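Local coordinates for fibrillarin-like rRNA/tRNA 2'-O-methyltransferase (Aeropyrum pernix, PDB 4DF3), which probably uses S-adenosylmethionine to methylate 2'-hydroxyls of ribose in rRNA and tRNA at sites selected by guide RNAs in box C/D ribonucleoprotein particles, at residues 62-67 and 215-220; 140-145 and 169-174. The protein carries 2 engineered substitutions. One frame throughout, in Å; residues are numbered along the deposited sequence.

Interaction 1: 62-67 and 215-220; sequences LAAALL and VHLDPF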
# COMPACT_ATOMS: atom_id res chain seq x y z
N LEU A 62 2.00 -4.48 -0.74
CA LEU A 62 2.16 -3.73 -2.01
C LEU A 62 3.47 -3.98 -2.69
O LEU A 62 3.55 -4.10 -3.93
CB LEU A 62 2.02 -2.20 -1.75
CG LEU A 62 2.18 -1.21 -2.95
CD1 LEU A 62 1.29 -1.74 -4.10
CD2 LEU A 62 1.85 0.23 -2.45
N ALA A 63 4.57 -4.08 -1.91
CA ALA A 63 5.87 -4.42 -2.47
C ALA A 63 5.76 -5.85 -3.03
O ALA A 63 6.25 -6.11 -4.12
CB ALA A 63 6.94 -4.45 -1.33
N ALA A 64 5.11 -6.77 -2.27
CA ALA A 64 4.87 -8.13 -2.84
C ALA A 64 4.13 -8.10 -4.19
O ALA A 64 4.52 -8.82 -5.18
CB ALA A 64 4.14 -9.03 -1.80
N ALA A 65 3.14 -7.21 -4.30
CA ALA A 65 2.36 -7.19 -5.54
C ALA A 65 3.24 -6.75 -6.72
O ALA A 65 3.12 -7.30 -7.85
CB ALA A 65 1.14 -6.33 -5.42
N LEU A 66 4.15 -5.80 -6.46
CA LEU A 66 5.05 -5.32 -7.56
C LEU A 66 5.98 -6.45 -7.99
O LEU A 66 6.13 -6.71 -9.18
CB LEU A 66 5.91 -4.11 -7.10
CG LEU A 66 5.05 -2.87 -6.82
CD1 LEU A 66 5.98 -1.74 -6.21
CD2 LEU A 66 4.44 -2.31 -8.10
N LEU A 67 6.53 -7.14 -7.01
CA LEU A 67 7.53 -8.19 -7.30
C LEU A 67 6.85 -9.43 -7.93
O LEU A 67 7.53 -10.23 -8.59
CB LEU A 67 8.32 -8.58 -6.05
CG LEU A 67 9.25 -7.50 -5.47
CD1 LEU A 67 10.09 -8.02 -4.34
CD2 LEU A 67 10.08 -6.89 -6.55
N VAL A 215 -2.89 -10.01 -8.80
CA VAL A 215 -1.75 -10.89 -8.66
C VAL A 215 -1.79 -11.58 -7.30
O VAL A 215 -2.03 -10.95 -6.28
CB VAL A 215 -0.31 -10.23 -8.89
CG1 VAL A 215 -0.12 -9.80 -10.39
CG2 VAL A 215 0.01 -9.09 -7.85
N HIS A 216 -1.53 -12.90 -7.30
CA HIS A 216 -1.36 -13.56 -6.04
C HIS A 216 0.02 -13.23 -5.41
O HIS A 216 0.99 -13.01 -6.15
CB HIS A 216 -1.57 -15.09 -6.20
CG HIS A 216 -1.80 -15.77 -4.88
ND1 HIS A 216 -0.76 -16.19 -4.08
CD2 HIS A 216 -2.93 -16.05 -4.19
CE1 HIS A 216 -1.22 -16.65 -2.95
NE2 HIS A 216 -2.54 -16.63 -3.00
N LEU A 217 0.12 -13.20 -4.08
CA LEU A 217 1.30 -12.71 -3.42
C LEU A 217 2.26 -13.79 -2.93
O LEU A 217 3.26 -13.47 -2.34
CB LEU A 217 0.93 -11.78 -2.24
CG LEU A 217 0.06 -10.61 -2.69
CD1 LEU A 217 -0.34 -9.68 -1.44
CD2 LEU A 217 0.68 -9.78 -3.93
N ASP A 218 1.96 -15.06 -3.21
CA ASP A 218 2.83 -16.12 -2.73
C ASP A 218 4.22 -15.98 -3.35
O ASP A 218 4.30 -15.66 -4.53
CB ASP A 218 2.22 -17.45 -3.15
CG ASP A 218 3.11 -18.62 -2.80
OD1 ASP A 218 3.03 -19.04 -1.65
OD2 ASP A 218 3.91 -19.03 -3.64
N PRO A 219 5.31 -16.21 -2.56
CA PRO A 219 5.35 -16.63 -1.15
C PRO A 219 5.49 -15.50 -0.18
O PRO A 219 5.69 -15.75 0.99
CB PRO A 219 6.66 -17.48 -1.11
CG PRO A 219 7.63 -16.53 -1.86
CD PRO A 219 6.70 -16.11 -3.11
N PHE A 220 5.53 -14.27 -0.67
CA PHE A 220 5.65 -13.09 0.21
C PHE A 220 4.48 -13.02 1.19
O PHE A 220 4.66 -12.70 2.41
CB PHE A 220 5.70 -11.82 -0.65
CG PHE A 220 6.84 -11.79 -1.64
CD1 PHE A 220 8.17 -11.77 -1.20
CD2 PHE A 220 6.56 -11.77 -2.99
CE1 PHE A 220 9.19 -11.73 -2.09
CE2 PHE A 220 7.56 -11.75 -3.89
CZ PHE A 220 8.93 -11.71 -3.41

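Interaction 2: 140-145 and 169-174; sequences KYRHLV and RFFLRD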
# COMPACT_ATOMS: atom_id res chain seq x y z
N LYS A 140 -18.53 9.21 9.26
CA LYS A 140 -18.03 9.76 10.52
C LYS A 140 -16.67 10.41 10.32
O LYS A 140 -16.22 11.12 11.23
CB LYS A 140 -17.87 8.68 11.59
CG LYS A 140 -19.13 7.96 11.95
CD LYS A 140 -19.00 6.68 12.82
CE LYS A 140 -18.77 6.89 14.33
NZ LYS A 140 -19.65 7.89 15.09
N TYR A 141 -15.99 10.16 9.18
CA TYR A 141 -14.73 10.86 8.91
C TYR A 141 -14.71 11.64 7.59
O TYR A 141 -13.66 12.15 7.17
CB TYR A 141 -13.49 9.95 9.13
CG TYR A 141 -13.50 8.68 8.36
CD1 TYR A 141 -13.13 8.67 6.99
CD2 TYR A 141 -13.69 7.44 9.00
CE1 TYR A 141 -13.15 7.51 6.29
CE2 TYR A 141 -13.68 6.26 8.29
CZ TYR A 141 -13.35 6.30 6.97
OH TYR A 141 -13.35 5.09 6.34
N ARG A 142 -15.89 11.81 6.99
CA ARG A 142 -16.05 12.61 5.77
C ARG A 142 -15.46 14.02 5.92
O ARG A 142 -14.95 14.62 4.96
CB ARG A 142 -17.52 12.70 5.38
CG ARG A 142 -17.76 13.18 3.96
CD ARG A 142 -19.26 13.33 3.71
NE ARG A 142 -19.84 13.87 4.94
CZ ARG A 142 -21.14 13.89 5.22
NH1 ARG A 142 -22.01 13.38 4.34
NH2 ARG A 142 -21.54 14.38 6.39
N HIS A 143 -15.46 14.56 7.14
CA HIS A 143 -14.99 15.92 7.32
C HIS A 143 -13.45 15.99 7.40
O HIS A 143 -12.85 17.07 7.42
CB HIS A 143 -15.58 16.50 8.62
CG HIS A 143 -15.16 15.79 9.86
ND1 HIS A 143 -15.51 14.49 10.14
CD2 HIS A 143 -14.48 16.24 10.95
CE1 HIS A 143 -15.05 14.15 11.34
NE2 HIS A 143 -14.43 15.20 11.86
N LEU A 144 -12.82 14.84 7.46
CA LEU A 144 -11.36 14.79 7.66
C LEU A 144 -10.61 14.34 6.39
O LEU A 144 -9.37 14.39 6.32
CB LEU A 144 -11.04 13.88 8.85
CG LEU A 144 -11.60 14.27 10.22
CD1 LEU A 144 -11.36 13.12 11.15
CD2 LEU A 144 -10.90 15.54 10.75
N VAL A 145 -11.36 13.92 5.39
CA VAL A 145 -10.77 13.31 4.19
C VAL A 145 -11.28 13.99 2.96
O VAL A 145 -12.49 13.94 2.67
CB VAL A 145 -11.06 11.79 4.06
CG1 VAL A 145 -10.43 11.22 2.75
CG2 VAL A 145 -10.49 11.04 5.24
N ARG A 169 -17.22 5.77 -2.95
CA ARG A 169 -18.34 6.72 -3.29
C ARG A 169 -18.19 8.08 -2.64
O ARG A 169 -18.44 9.13 -3.28
CB ARG A 169 -19.71 6.08 -2.93
CG ARG A 169 -20.13 5.10 -4.02
CD ARG A 169 -21.27 4.14 -3.69
NE ARG A 169 -21.60 3.37 -4.90
CZ ARG A 169 -22.36 2.26 -4.94
NH1 ARG A 169 -22.88 1.73 -3.83
NH2 ARG A 169 -22.59 1.65 -6.12
N PHE A 170 -17.73 8.10 -1.38
CA PHE A 170 -17.49 9.33 -0.67
C PHE A 170 -16.25 10.10 -1.14
O PHE A 170 -16.29 11.32 -1.21
CB PHE A 170 -17.32 9.07 0.82
CG PHE A 170 -18.61 8.97 1.55
CD1 PHE A 170 -19.29 10.13 1.94
CD2 PHE A 170 -19.11 7.73 1.89
CE1 PHE A 170 -20.51 10.03 2.63
CE2 PHE A 170 -20.35 7.62 2.60
CZ PHE A 170 -21.02 8.76 2.97
N PHE A 171 -15.18 9.40 -1.50
CA PHE A 171 -13.86 10.07 -1.57
C PHE A 171 -13.05 9.92 -2.86
O PHE A 171 -12.13 10.68 -3.05
CB PHE A 171 -12.94 9.54 -0.43
CG PHE A 171 -13.53 9.73 0.96
CD1 PHE A 171 -13.86 11.01 1.41
CD2 PHE A 171 -13.89 8.62 1.74
CE1 PHE A 171 -14.46 11.16 2.73
CE2 PHE A 171 -14.45 8.74 3.02
CZ PHE A 171 -14.74 10.04 3.53
N LEU A 172 -13.25 8.85 -3.61
CA LEU A 172 -12.29 8.52 -4.65
C LEU A 172 -12.58 9.35 -5.91
O LEU A 172 -13.72 9.34 -6.41
CB LEU A 172 -12.31 7.00 -4.96
CG LEU A 172 -11.28 6.47 -5.99
CD1 LEU A 172 -9.91 6.66 -5.42
CD2 LEU A 172 -11.53 4.94 -6.21
N ARG A 173 -11.56 10.04 -6.40
CA ARG A 173 -11.71 10.84 -7.65
C ARG A 173 -12.10 9.96 -8.80
O ARG A 173 -11.85 8.72 -8.81
CB ARG A 173 -10.43 11.62 -7.97
CG ARG A 173 -10.09 12.71 -6.96
CD ARG A 173 -8.83 13.47 -7.39
NE ARG A 173 -8.91 13.87 -8.79
CZ ARG A 173 -9.42 15.06 -9.17
NH1 ARG A 173 -9.85 15.91 -8.24
NH2 ARG A 173 -9.52 15.33 -10.48
N ASP A 174 -12.73 10.60 -9.79
CA ASP A 174 -12.99 9.97 -11.08
C ASP A 174 -11.63 9.45 -11.65
O ASP A 174 -10.68 10.19 -11.66
CB ASP A 174 -13.64 11.03 -12.00
CG ASP A 174 -13.69 10.60 -13.45
OD1 ASP A 174 -14.22 9.52 -13.72
OD2 ASP A 174 -13.19 11.38 -14.36

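Interaction 1: 62-67 and 215-220
Where Ala64 and Ala65 face Leu217, the residue that follows 62-67, Lys68, has its amine NZ hydrogen-bonded to two backbone carbonyls of the opposing segment, His216 O and Asp218 O. Between 62-67 and 215-220 themselves the contact is apolar. Its tightest point is Ala64 CB against Phe220 CB, at 3.4 Å. From there the Phe220 ring runs over the helix to Leu67, with CE2 at 3.9 Å from Leu67 CB and CZ at 4.0 Å from Leu67 CD1; the two side chains cross at about a right angle. Leu217 has CG anti to its carbonyl carbon (chi1 -56°), and the CD2 branch reaches the helix backbone, 3.5 Å from Ala65 CA. The methyl of Ala65 has two neighbours, Leu217 CD2 and Val215 CG2, each 3.8 Å from Ala65 CB. Behind this surface, Asp218 N donates to His216 ND1 (3.1 Å, N-H...N angle 155°) from 28° out of the imidazole plane, while His216 NE2 bonds Ala184 O. The Asp218-His216 bond lies where the chain leaves the strand, and a cis peptide precedes Pro219. Backbone bonds of Val215 to Met226 and of Leu217 to His224 pair the segment with strand 224-229. The short helix therefore packs on the end of the antiparallel 211-216/224-229 hairpin that completes the seven-stranded Rossmann-like sheet, order 3-2-1-4-5-7-6, characteristic of class I methyltransferases.

Interaction 2: 140-145 and 169-174
Phe171 enters the loop 140-145 and meets three of its residues, each against a different part of the ring. The aromatic contact is with Tyr141: Tyr141 CE1 lies 3.7 Å from Phe171 CE2, and the ring planes differ by only 14°. With the centroids 6.0 Å apart and neither ring over the other's face, this is a rim-to-rim pair and not a stack. Tyr141 CG sits between its backbone N and carbonyl carbon, and the hydroxyl OH at the far end of the ring is hydrogen-bonded to Asn167 OD1. The CH-pi contact comes from Val145, whose CG1 stands 4.0 Å from the Phe171 centroid, 23° off the normal. Phe170 CB covers the opposite face, 3.5 Å above the plane, so the ring is sandwiched. At its edge, Phe171 CZ is 3.7 Å from Arg142 CA. Aliphatic packing adds the outer layer: Arg142 CD lies 3.7 Å from Phe170 CD1, but the guanidinium is turned 67° from that ring and does not stack on it. Within the loop, Leu144 N bonds Tyr141 O at 2.8 Å, closing a type I beta turn. The loop joins strands 128-132 and 148-153, and covers the last turn of helix 160-171. Tyr141 and Val145 also rest on Ile131 of strand 128-132, while Phe171 reaches Leu82 of strand 80-84 and shares a backbone bond with Val148 of strand 148-153.

Interactions 1 and 2 lie on opposite sides of the chain's centre, with their own centres 28 Å apart and nearest atoms about 14 Å apart, so they do not touch. Both are apolar packings near the bound S-adenosylmethionine, which the side chain of Leu217 approaches to about 9 Å and that of Tyr141 to about 7 Å. Neither side chain therefore contacts the cofactor. In interaction 2 Tyr141 packs directly on the cofactor-binding Ala135, about 4 Å between side chains, a second-shell position. Interaction 1 stands farther from the binding residues: Leu217 is about 8 Å from the side chain of Asp154, and Ala64 about 9 Å from that of Thr91.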